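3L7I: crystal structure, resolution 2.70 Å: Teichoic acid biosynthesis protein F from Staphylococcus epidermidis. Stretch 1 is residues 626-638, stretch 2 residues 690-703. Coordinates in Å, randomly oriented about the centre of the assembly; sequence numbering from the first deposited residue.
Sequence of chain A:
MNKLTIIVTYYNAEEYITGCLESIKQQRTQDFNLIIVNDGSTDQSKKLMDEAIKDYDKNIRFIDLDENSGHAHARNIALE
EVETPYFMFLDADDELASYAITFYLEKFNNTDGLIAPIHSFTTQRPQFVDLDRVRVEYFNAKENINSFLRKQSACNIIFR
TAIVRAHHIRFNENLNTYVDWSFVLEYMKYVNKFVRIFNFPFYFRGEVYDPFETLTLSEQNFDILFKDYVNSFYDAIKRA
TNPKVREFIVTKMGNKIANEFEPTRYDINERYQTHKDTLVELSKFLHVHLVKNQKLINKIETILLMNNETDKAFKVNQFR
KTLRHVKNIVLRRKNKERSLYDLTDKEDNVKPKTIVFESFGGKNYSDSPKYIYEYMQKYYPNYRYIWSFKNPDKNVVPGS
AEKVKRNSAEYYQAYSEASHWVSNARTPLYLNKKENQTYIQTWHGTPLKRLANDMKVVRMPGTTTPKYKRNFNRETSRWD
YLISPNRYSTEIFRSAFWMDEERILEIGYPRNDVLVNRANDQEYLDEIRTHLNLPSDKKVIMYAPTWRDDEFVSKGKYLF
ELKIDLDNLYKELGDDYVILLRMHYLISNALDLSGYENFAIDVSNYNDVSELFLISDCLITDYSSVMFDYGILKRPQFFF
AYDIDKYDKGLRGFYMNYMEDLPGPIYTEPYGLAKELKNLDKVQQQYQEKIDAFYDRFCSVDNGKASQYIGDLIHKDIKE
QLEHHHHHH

Stretch 1, residues 626-638: VMFDYGILKRPQF
Stretch 2, residues 690-703: KIDAFYDRFCSVDN

Residues 627-630 are helical and 631-633 form a 3-10 segment. Lys634 then turns the chain with phi/psi 55/48, and Arg635 and Pro636 extend it into the strand at 637-638. Stretch 2 is helical from 690 through Arg697, continuing a helix that begins earlier; residues 700-703 are loop. The two helix axes cross at -100° and approach to 10.2 Å. In register, CA of Phe628 lies 6.4 Å from CA of Phe698, CA of Gly631 6.0 Å from CA of Tyr695, CA of Ile632 5.3 Å from CA of Cys699, and CA of Lys634 6.0 Å from CA of Ile691.

No direct hydrogen bond joins the stretches. Water 1 donates to Phe628 O at 2.7 Å and weakly to Phe698 O at 3.4 Å.

Aromatic contacts centre on Phe628 (chi1 m). Its edge meets the face of Phe698 (m), with planes at 52° and Phe628 CD1 3.7 Å from Phe698 CG. Against Phe694 (t) it packs rim to rim, planes at 3°, with Phe628 CD1 3.4 Å from Phe694 CZ.

Lys634 (m, t, t, t) lies over a face of Tyr695 (t). Lys634 CE is 3.4 Å from the centroid of the Tyr695 ring, a CH-pi contact, and Lys634 NZ is 4.0 Å from it, a cation-pi contact. Gly631 O meets the ring edge, 3.5 Å from Tyr695 CD1.

The absence of a side chain at Gly631 leaves room for this packing. An ideal CB on Gly631 would clash with Phe694 CE2 at 2.9 Å and sit tight against Cys699 SG at 3.1 Å.

Further van der Waals contacts involve Ile632 and Ile691. Ile632 (m, t) places CG1 3.7 Å from Cys699 CB, an apolar pair, and CD1 3.4 Å from Asp702 OD2. Ile691 (m, t) points toward stretch 1; its CG2 lies 3.6 Å from Lys634 CA and its CD1 3.4 Å from Arg635 O.

Within stretch 1, Gln637 NE2 donates to Met627 O at 3.0 Å, linking strand to helix.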

ATOM      1  N   VAL A 626       7.904 -24.651  46.990  1.00 58.65           N
ATOM      2  CA  VAL A 626       6.916 -24.668  48.066  1.00 57.90           C
ATOM      3  C   VAL A 626       7.524 -24.914  49.437  1.00 57.81           C
ATOM      4  O   VAL A 626       6.984 -24.470  50.435  1.00 57.81           O
ATOM      5  CB  VAL A 626       5.760 -25.701  47.884  1.00 56.96           C
ATOM      6  CG1 VAL A 626       4.839 -25.293  46.762  1.00 57.28           C
ATOM      7  CG2 VAL A 626       6.308 -27.125  47.712  1.00 56.57           C
ATOM      8  N   MET A 627       8.628 -25.637  49.514  1.00 58.00           N
ATOM      9  CA  MET A 627       9.185 -25.879  50.834  1.00 58.22           C
ATOM     10  C   MET A 627       9.497 -24.556  51.547  1.00 59.19           C
ATOM     11  O   MET A 627       9.442 -24.473  52.776  1.00 59.45           O
ATOM     12  CB  MET A 627      10.424 -26.759  50.748  1.00 58.72           C
ATOM     13  CG  MET A 627      11.462 -26.234  49.805  1.00 59.74           C
ATOM     14  SD  MET A 627      12.996 -27.129  50.020  1.00 60.85           S
ATOM     15  CE  MET A 627      14.061 -26.257  48.861  1.00 62.36           C
ATOM     16  N   PHE A 628       9.813 -23.521  50.774  1.00 59.99           N
ATOM     17  CA  PHE A 628      10.211 -22.259  51.361  1.00 61.27           C
ATOM     18  C   PHE A 628       8.993 -21.544  51.905  1.00 61.18           C
ATOM     19  O   PHE A 628       9.115 -20.678  52.770  1.00 62.26           O
ATOM     20  CB  PHE A 628      10.910 -21.357  50.344  1.00 62.49           C
ATOM     21  CG  PHE A 628      12.209 -21.896  49.829  1.00 63.10           C
ATOM     22  CD1 PHE A 628      13.274 -22.103  50.678  1.00 63.94           C
ATOM     23  CD2 PHE A 628      12.374 -22.169  48.491  1.00 63.16           C
ATOM     24  CE1 PHE A 628      14.465 -22.584  50.209  1.00 64.80           C
ATOM     25  CE2 PHE A 628      13.571 -22.649  48.017  1.00 64.04           C
ATOM     26  CZ  PHE A 628      14.614 -22.856  48.876  1.00 64.86           C
ATOM     27  N   ASP A 629       7.820 -21.880  51.386  1.00 60.19           N
ATOM     28  CA  ASP A 629       6.592 -21.258  51.852  1.00 60.32           C
ATOM     29  C   ASP A 629       6.152 -21.944  53.126  1.00 59.85           C
ATOM     30  O   ASP A 629       5.958 -21.311  54.173  1.00 60.74           O
ATOM     31  CB  ASP A 629       5.482 -21.414  50.815  1.00 59.73           C
ATOM     32  CG  ASP A 629       5.759 -20.640  49.543  1.00 60.56           C
ATOM     33  OD1 ASP A 629       5.696 -21.263  48.458  1.00 60.06           O
ATOM     34  OD2 ASP A 629       6.039 -19.416  49.626  1.00 61.95           O
ATOM     35  N   TYR A 630       5.992 -23.257  53.018  1.00 58.69           N
ATOM     36  CA  TYR A 630       5.470 -24.076  54.102  1.00 58.34           C
ATOM     37  C   TYR A 630       6.310 -23.899  55.362  1.00 59.30           C
ATOM     38  O   TYR A 630       5.804 -24.012  56.475  1.00 59.72           O
ATOM     39  CB  TYR A 630       5.413 -25.534  53.659  1.00 57.28           C
ATOM     40  CG  TYR A 630       4.813 -26.427  54.673  1.00 57.12           C
ATOM     41  CD1 TYR A 630       3.460 -26.379  54.946  1.00 57.06           C
ATOM     42  CD2 TYR A 630       5.595 -27.316  55.384  1.00 57.33           C
ATOM     43  CE1 TYR A 630       2.895 -27.215  55.922  1.00 57.21           C
ATOM     44  CE2 TYR A 630       5.049 -28.150  56.352  1.00 57.50           C
ATOM     45  CZ  TYR A 630       3.702 -28.097  56.610  1.00 57.42           C
ATOM     46  OH  TYR A 630       3.163 -28.914  57.559  1.00 57.84           O
ATOM     47  N   GLY A 631       7.586 -23.577  55.163  1.00 59.93           N
ATOM     48  CA  GLY A 631       8.549 -23.384  56.240  1.00 61.17           C
ATOM     49  C   GLY A 631       8.225 -22.279  57.236  1.00 62.52           C
ATOM     50  O   GLY A 631       8.741 -22.260  58.351  1.00 63.69           O
ATOM     51  N   ILE A 632       7.368 -21.350  56.847  1.00 62.66           N
ATOM     52  CA  ILE A 632       6.963 -20.333  57.780  1.00 64.19           C
ATOM     53  C   ILE A 632       6.267 -20.979  58.975  1.00 64.30           C
ATOM     54  O   ILE A 632       6.295 -20.437  60.089  1.00 65.92           O
ATOM     55  CB  ILE A 632       6.014 -19.339  57.130  1.00 64.47           C
ATOM     56  CG1 ILE A 632       6.710 -18.623  55.960  1.00 64.77           C
ATOM     57  CG2 ILE A 632       5.501 -18.358  58.172  1.00 66.32           C
ATOM     58  CD1 ILE A 632       5.750 -17.892  55.018  1.00 64.90           C
ATOM     59  N   LEU A 633       5.653 -22.142  58.757  1.00 62.85           N
ATOM     60  CA  LEU A 633       4.872 -22.797  59.808  1.00 63.10           C
ATOM     61  C   LEU A 633       5.719 -23.585  60.818  1.00 63.76           C
ATOM     62  O   LEU A 633       5.204 -23.997  61.868  1.00 64.55           O
ATOM     63  CB  LEU A 633       3.767 -23.682  59.206  1.00 61.69           C
ATOM     64  CG  LEU A 633       2.696 -22.955  58.381  1.00 61.47           C
ATOM     65  CD1 LEU A 633       1.858 -23.935  57.492  1.00 60.05           C
ATOM     66  CD2 LEU A 633       1.810 -22.105  59.263  1.00 63.02           C
ATOM     67  N   LYS A 634       7.008 -23.770  60.504  1.00 63.75           N
ATOM     68  CA  LYS A 634       7.953 -24.519  61.353  1.00 64.64           C
ATOM     69  C   LYS A 634       7.422 -25.919  61.656  1.00 63.98           C
ATOM     70  O   LYS A 634       7.395 -26.363  62.798  1.00 65.19           O
ATOM     71  CB  LYS A 634       8.271 -23.780  62.652  1.00 66.86           C
ATOM     72  CG  LYS A 634       8.729 -22.354  62.464  1.00 67.94           C
ATOM     73  CD  LYS A 634       9.234 -21.739  63.763  1.00 70.49           C
ATOM     74  CE  LYS A 634       9.019 -20.226  63.777  1.00 71.82           C
ATOM     75  NZ  LYS A 634       9.641 -19.577  64.975  1.00 74.64           N
ATOM     76  N   ARG A 635       6.974 -26.600  60.613  1.00 62.31           N
ATOM     77  CA  ARG A 635       6.441 -27.933  60.758  1.00 61.80           C
ATOM     78  C   ARG A 635       7.363 -28.886  60.010  1.00 61.21           C
ATOM     79  O   ARG A 635       8.191 -28.449  59.219  1.00 60.96           O
ATOM     80  CB  ARG A 635       4.990 -27.990  60.235  1.00 60.76           C
ATOM     81  CG  ARG A 635       3.926 -27.840  61.307  1.00 61.76           C
ATOM     82  CD  ARG A 635       3.135 -26.561  61.261  1.00 62.09           C
ATOM     83  NE  ARG A 635       1.932 -26.719  60.452  1.00 61.13           N
ATOM     84  CZ  ARG A 635       0.802 -26.010  60.581  1.00 61.72           C
ATOM     85  NH1 ARG A 635      -0.201 -26.247  59.744  1.00 60.96           N
ATOM     86  NH2 ARG A 635       0.661 -25.067  61.513  1.00 63.31           N
ATOM     87  N   PRO A 636       7.240 -30.195  60.269  1.00 61.29           N
ATOM     88  CA  PRO A 636       8.097 -31.193  59.618  1.00 61.11           C
ATOM     89  C   PRO A 636       7.882 -31.257  58.112  1.00 59.64           C
ATOM     90  O   PRO A 636       6.740 -31.316  57.669  1.00 58.72           O
ATOM     91  CB  PRO A 636       7.627 -32.514  60.235  1.00 61.65           C
ATOM     92  CG  PRO A 636       6.938 -32.136  61.480  1.00 62.60           C
ATOM     93  CD  PRO A 636       6.313 -30.815  61.227  1.00 61.92           C
ATOM     94  N   GLN A 637       8.963 -31.245  57.342  1.00 59.70           N
ATOM     95  CA  GLN A 637       8.870 -31.538  55.922  1.00 58.72           C
ATOM     96  C   GLN A 637       9.679 -32.803  55.649  1.00 59.35           C
ATOM     97  O   GLN A 637      10.588 -33.130  56.411  1.00 60.61           O
ATOM     98  CB  GLN A 637       9.381 -30.377  55.070  1.00 58.53           C
ATOM     99  CG  GLN A 637       8.892 -29.011  55.501  1.00 58.53           C
ATOM    100  CD  GLN A 637       9.061 -27.958  54.415  1.00 58.31           C
ATOM    101  OE1 GLN A 637       9.091 -28.279  53.221  1.00 57.80           O
ATOM    102  NE2 GLN A 637       9.149 -26.690  54.820  1.00 58.94           N
ATOM    103  N   PHE A 638       9.308 -33.515  54.584  1.00 58.74           N
ATOM    104  CA  PHE A 638      10.008 -34.701  54.102  1.00 59.51           C
ATOM    105  C   PHE A 638      10.303 -34.508  52.627  1.00 59.17           C
ATOM    106  O   PHE A 638       9.638 -33.713  51.945  1.00 58.20           O
ATOM    107  CB  PHE A 638       9.141 -35.945  54.268  1.00 59.56           C
ATOM    108  CG  PHE A 638       8.904 -36.330  55.695  1.00 60.32           C
ATOM    109  CD1 PHE A 638       9.781 -37.201  56.356  1.00 61.93           C
ATOM    110  CD2 PHE A 638       7.811 -35.829  56.396  1.00 59.77           C
ATOM    111  CE1 PHE A 638       9.566 -37.566  57.681  1.00 62.97           C
ATOM    112  CE2 PHE A 638       7.603 -36.198  57.716  1.00 60.79           C
ATOM    113  CZ  PHE A 638       8.476 -37.064  58.354  1.00 62.38           C
ATOM    114  N   LYS A 690      17.073 -28.244  62.658  1.00 95.02           N
ATOM    115  CA  LYS A 690      17.094 -27.976  61.213  1.00 92.46           C
ATOM    116  C   LYS A 690      15.914 -27.124  60.696  1.00 89.61           C
ATOM    117  O   LYS A 690      16.080 -26.280  59.814  1.00 88.47           O
ATOM    118  CB  LYS A 690      17.199 -29.291  60.419  1.00 91.16           C
ATOM    119  CG  LYS A 690      18.589 -29.911  60.453  1.00 93.70           C
ATOM    120  CD  LYS A 690      18.795 -30.921  59.334  1.00 92.19           C
ATOM    121  CE  LYS A 690      20.289 -31.162  59.081  1.00 94.58           C
ATOM    122  NZ  LYS A 690      21.022 -31.751  60.263  1.00 98.02           N
ATOM    123  N   ILE A 691      14.728 -27.352  61.244  1.00 88.57           N
ATOM    124  CA  ILE A 691      13.565 -26.539  60.921  1.00 86.24           C
ATOM    125  C   ILE A 691      13.788 -25.083  61.312  1.00 87.60           C
ATOM    126  O   ILE A 691      13.404 -24.165  60.588  1.00 85.91           O
ATOM    127  CB  ILE A 691      12.317 -27.075  61.632  1.00 85.48           C
ATOM    128  CG1 ILE A 691      11.890 -28.386  60.982  1.00 83.53           C
ATOM    129  CG2 ILE A 691      11.175 -26.065  61.587  1.00 83.87           C
ATOM    130  CD1 ILE A 691      10.602 -28.935  61.522  1.00 82.53           C
ATOM    131  N   ASP A 692      14.406 -24.877  62.466  1.00 90.77           N
ATOM    132  CA  ASP A 692      14.709 -23.536  62.937  1.00 92.56           C
ATOM    133  C   ASP A 692      15.746 -22.858  62.036  1.00 92.81           C
ATOM    134  O   ASP A 692      15.590 -21.701  61.684  1.00 92.31           O
ATOM    135  CB  ASP A 692      15.158 -23.562  64.408  1.00 96.17           C
ATOM    136  CG  ASP A 692      14.014 -23.904  65.381  1.00 96.09           C
ATOM    137  OD1 ASP A 692      12.836 -23.752  64.992  1.00 93.48           O
ATOM    138  OD2 ASP A 692      14.300 -24.318  66.539  1.00 98.77           O
ATOM    139  N   ALA A 693      16.789 -23.581  61.646  1.00 93.64           N
ATOM    140  CA  ALA A 693      17.805 -23.007  60.767  1.00 93.99           C
ATOM    141  C   ALA A 693      17.171 -22.560  59.451  1.00 90.61           C
ATOM    142  O   ALA A 693      17.464 -21.475  58.938  1.00 90.58           O
ATOM    143  CB  ALA A 693      18.906 -24.007  60.501  1.00 95.21           C
ATOM    144  N   PHE A 694      16.303 -23.412  58.913  1.00 87.90           N
ATOM    145  CA  PHE A 694      15.623 -23.162  57.651  1.00 84.65           C
ATOM    146  C   PHE A 694      14.672 -21.978  57.798  1.00 83.68           C
ATOM    147  O   PHE A 694      14.573 -21.145  56.902  1.00 82.28           O
ATOM    148  CB  PHE A 694      14.854 -24.422  57.233  1.00 82.39           C
ATOM    149  CG  PHE A 694      14.277 -24.363  55.870  1.00 79.26           C
ATOM    150  CD1 PHE A 694      15.008 -24.789  54.783  1.00 78.66           C
ATOM    151  CD2 PHE A 694      12.992 -23.903  55.668  1.00 77.03           C
ATOM    152  CE1 PHE A 694      14.469 -24.742  53.506  1.00 75.87           C
ATOM    153  CE2 PHE A 694      12.445 -23.857  54.398  1.00 74.25           C
ATOM    154  CZ  PHE A 694      13.190 -24.279  53.313  1.00 73.67           C
ATOM    155  N   TYR A 695      13.970 -21.901  58.924  1.00 84.54           N
ATOM    156  CA  TYR A 695      13.048 -20.793  59.165  1.00 83.92           C
ATOM    157  C   TYR A 695      13.808 -19.490  59.332  1.00 85.96           C
ATOM    158  O   TYR A 695      13.307 -18.425  59.005  1.00 85.09           O
ATOM    159  CB  TYR A 695      12.195 -21.041  60.406  1.00 84.76           C
ATOM    160  CG  TYR A 695      11.366 -19.844  60.815  1.00 84.79           C
ATOM    161  CD1 TYR A 695      10.068 -19.689  60.362  1.00 82.16           C
ATOM    162  CD2 TYR A 695      11.883 -18.870  61.649  1.00 87.61           C
ATOM    163  CE1 TYR A 695       9.308 -18.599  60.736  1.00 82.33           C
ATOM    164  CE2 TYR A 695      11.132 -17.781  62.026  1.00 87.81           C
ATOM    165  CZ  TYR A 695       9.848 -17.650  61.572  1.00 85.17           C
ATOM    166  OH  TYR A 695       9.096 -16.563  61.952  1.00 85.51           O
ATOM    167  N   ASP A 696      15.016 -19.574  59.863  1.00 88.85           N
ATOM    168  CA  ASP A 696      15.811 -18.377  60.065  1.00 91.13           C
ATOM    169  C   ASP A 696      16.211 -17.856  58.712  1.00 89.57           C
ATOM    170  O   ASP A 696      16.130 -16.664  58.454  1.00 89.60           O
ATOM    171  CB  ASP A 696      17.075 -18.681  60.882  1.00 94.70           C
ATOM    172  CG  ASP A 696      16.803 -18.777  62.373  1.00 97.07           C
ATOM    173  OD1 ASP A 696      15.670 -18.447  62.801  1.00 96.14           O
ATOM    174  OD2 ASP A 696      17.733 -19.180  63.117  1.00100.00           O
ATOM    175  N   ARG A 697      16.631 -18.770  57.844  1.00 88.28           N
ATOM    176  CA  ARG A 697      17.286 -18.402  56.597  1.00 87.39           C
ATOM    177  C   ARG A 697      16.320 -17.924  55.506  1.00 84.09           C
ATOM    178  O   ARG A 697      16.640 -17.012  54.756  1.00 83.81           O
ATOM    179  CB  ARG A 697      18.140 -19.563  56.079  1.00 87.51           C
ATOM    180  CG  ARG A 697      19.052 -19.165  54.948  1.00 87.41           C
ATOM    181  CD  ARG A 697      19.925 -20.297  54.439  1.00 87.77           C
ATOM    182  NE  ARG A 697      20.679 -19.854  53.263  1.00 87.45           N
ATOM    183  CZ  ARG A 697      21.403 -20.637  52.463  1.00 87.33           C
ATOM    184  NH1 ARG A 697      21.495 -21.942  52.689  1.00 87.51           N
ATOM    185  NH2 ARG A 697      22.036 -20.105  51.424  1.00 87.13           N
ATOM    186  N   PHE A 698      15.137 -18.526  55.422  1.00 81.72           N
ATOM    187  CA  PHE A 698      14.259 -18.266  54.301  1.00 78.58           C
ATOM    188  C   PHE A 698      12.905 -17.678  54.666  1.00 77.35           C
ATOM    189  O   PHE A 698      12.230 -17.121  53.802  1.00 75.20           O
ATOM    190  CB  PHE A 698      14.058 -19.543  53.499  1.00 76.50           C
ATOM    191  CG  PHE A 698      15.327 -20.211  53.118  1.00 77.70           C
ATOM    192  CD1 PHE A 698      16.080 -19.740  52.064  1.00 77.48           C
ATOM    193  CD2 PHE A 698      15.776 -21.328  53.811  1.00 79.17           C
ATOM    194  CE1 PHE A 698      17.274 -20.364  51.713  1.00 78.77           C
ATOM    195  CE2 PHE A 698      16.955 -21.955  53.462  1.00 80.43           C
ATOM    196  CZ  PHE A 698      17.707 -21.473  52.411  1.00 80.26           C
ATOM    197  N   CYS A 699      12.490 -17.792  55.921  1.00 78.75           N
ATOM    198  CA  CYS A 699      11.116 -17.419  56.245  1.00 77.47           C
ATOM    199  C   CYS A 699      10.994 -16.328  57.288  1.00 79.66           C
ATOM    200  O   CYS A 699       9.882 -15.937  57.649  1.00 78.96           O
ATOM    201  CB  CYS A 699      10.328 -18.637  56.710  1.00 76.56           C
ATOM    202  SG  CYS A 699      10.847 -20.171  55.941  1.00 75.39           S
ATOM    203  N   SER A 700      12.132 -15.841  57.766  1.00 82.46           N
ATOM    204  CA  SER A 700      12.151 -14.901  58.882  1.00 85.10           C
ATOM    205  C   SER A 700      11.540 -13.557  58.505  1.00 84.39           C
ATOM    206  O   SER A 700      11.055 -12.823  59.355  1.00 85.81           O
ATOM    207  CB  SER A 700      13.587 -14.689  59.365  1.00 88.34           C
ATOM    208  OG  SER A 700      14.349 -14.003  58.385  1.00 88.18           O
ATOM    209  N   VAL A 701      11.568 -13.241  57.219  1.00 82.30           N
ATOM    210  CA  VAL A 701      11.161 -11.928  56.747  1.00 81.80           C
ATOM    211  C   VAL A 701       9.664 -11.679  56.837  1.00 80.05           C
ATOM    212  O   VAL A 701       9.267 -10.545  57.052  1.00 80.79           O
ATOM    213  CB  VAL A 701      11.644 -11.667  55.312  1.00 80.14           C
ATOM    214  CG1 VAL A 701      11.038 -10.380  54.753  1.00 79.27           C
ATOM    215  CG2 VAL A 701      13.170 -11.627  55.267  1.00 82.37           C
ATOM    216  N   ASP A 702       8.841 -12.721  56.694  1.00 78.64           N
ATOM    217  CA  ASP A 702       7.377 -12.562  56.598  1.00 76.18           C
ATOM    218  C   ASP A 702       6.669 -11.937  57.844  1.00 78.63           C
ATOM    219  O   ASP A 702       6.522 -12.555  58.896  1.00 81.31           O
ATOM    220  CB  ASP A 702       6.710 -13.866  56.093  1.00 73.82           C
ATOM    221  CG  ASP A 702       6.706 -13.983  54.532  1.00 70.71           C
ATOM    222  OD1 ASP A 702       6.196 -13.050  53.865  1.00 69.60           O
ATOM    223  OD2 ASP A 702       7.192 -15.002  53.965  1.00 69.77           O
ATOM    224  N   ASN A 703       6.261 -10.678  57.674  1.00 82.10           N
ATOM    225  CA  ASN A 703       5.579  -9.847  58.664  1.00 84.29           C
ATOM    226  C   ASN A 703       4.150 -10.268  58.871  1.00 83.29           C
ATOM    227  O   ASN A 703       3.523  -9.916  59.863  1.00 85.79           O
ATOM    228  CB  ASN A 703       5.502  -8.422  58.118  1.00 83.26           C
ATOM    229  CG  ASN A 703       6.341  -7.444  58.898  1.00 86.80           C
ATOM    230  OD1 ASN A 703       7.116  -7.833  59.769  1.00 89.95           O
ATOM    231  ND2 ASN A 703       6.191  -6.152  58.595  1.00 86.57           N
TER
HETATM  232  O   HOH W   1       9.375 -18.023  52.164  1.00 51.68           O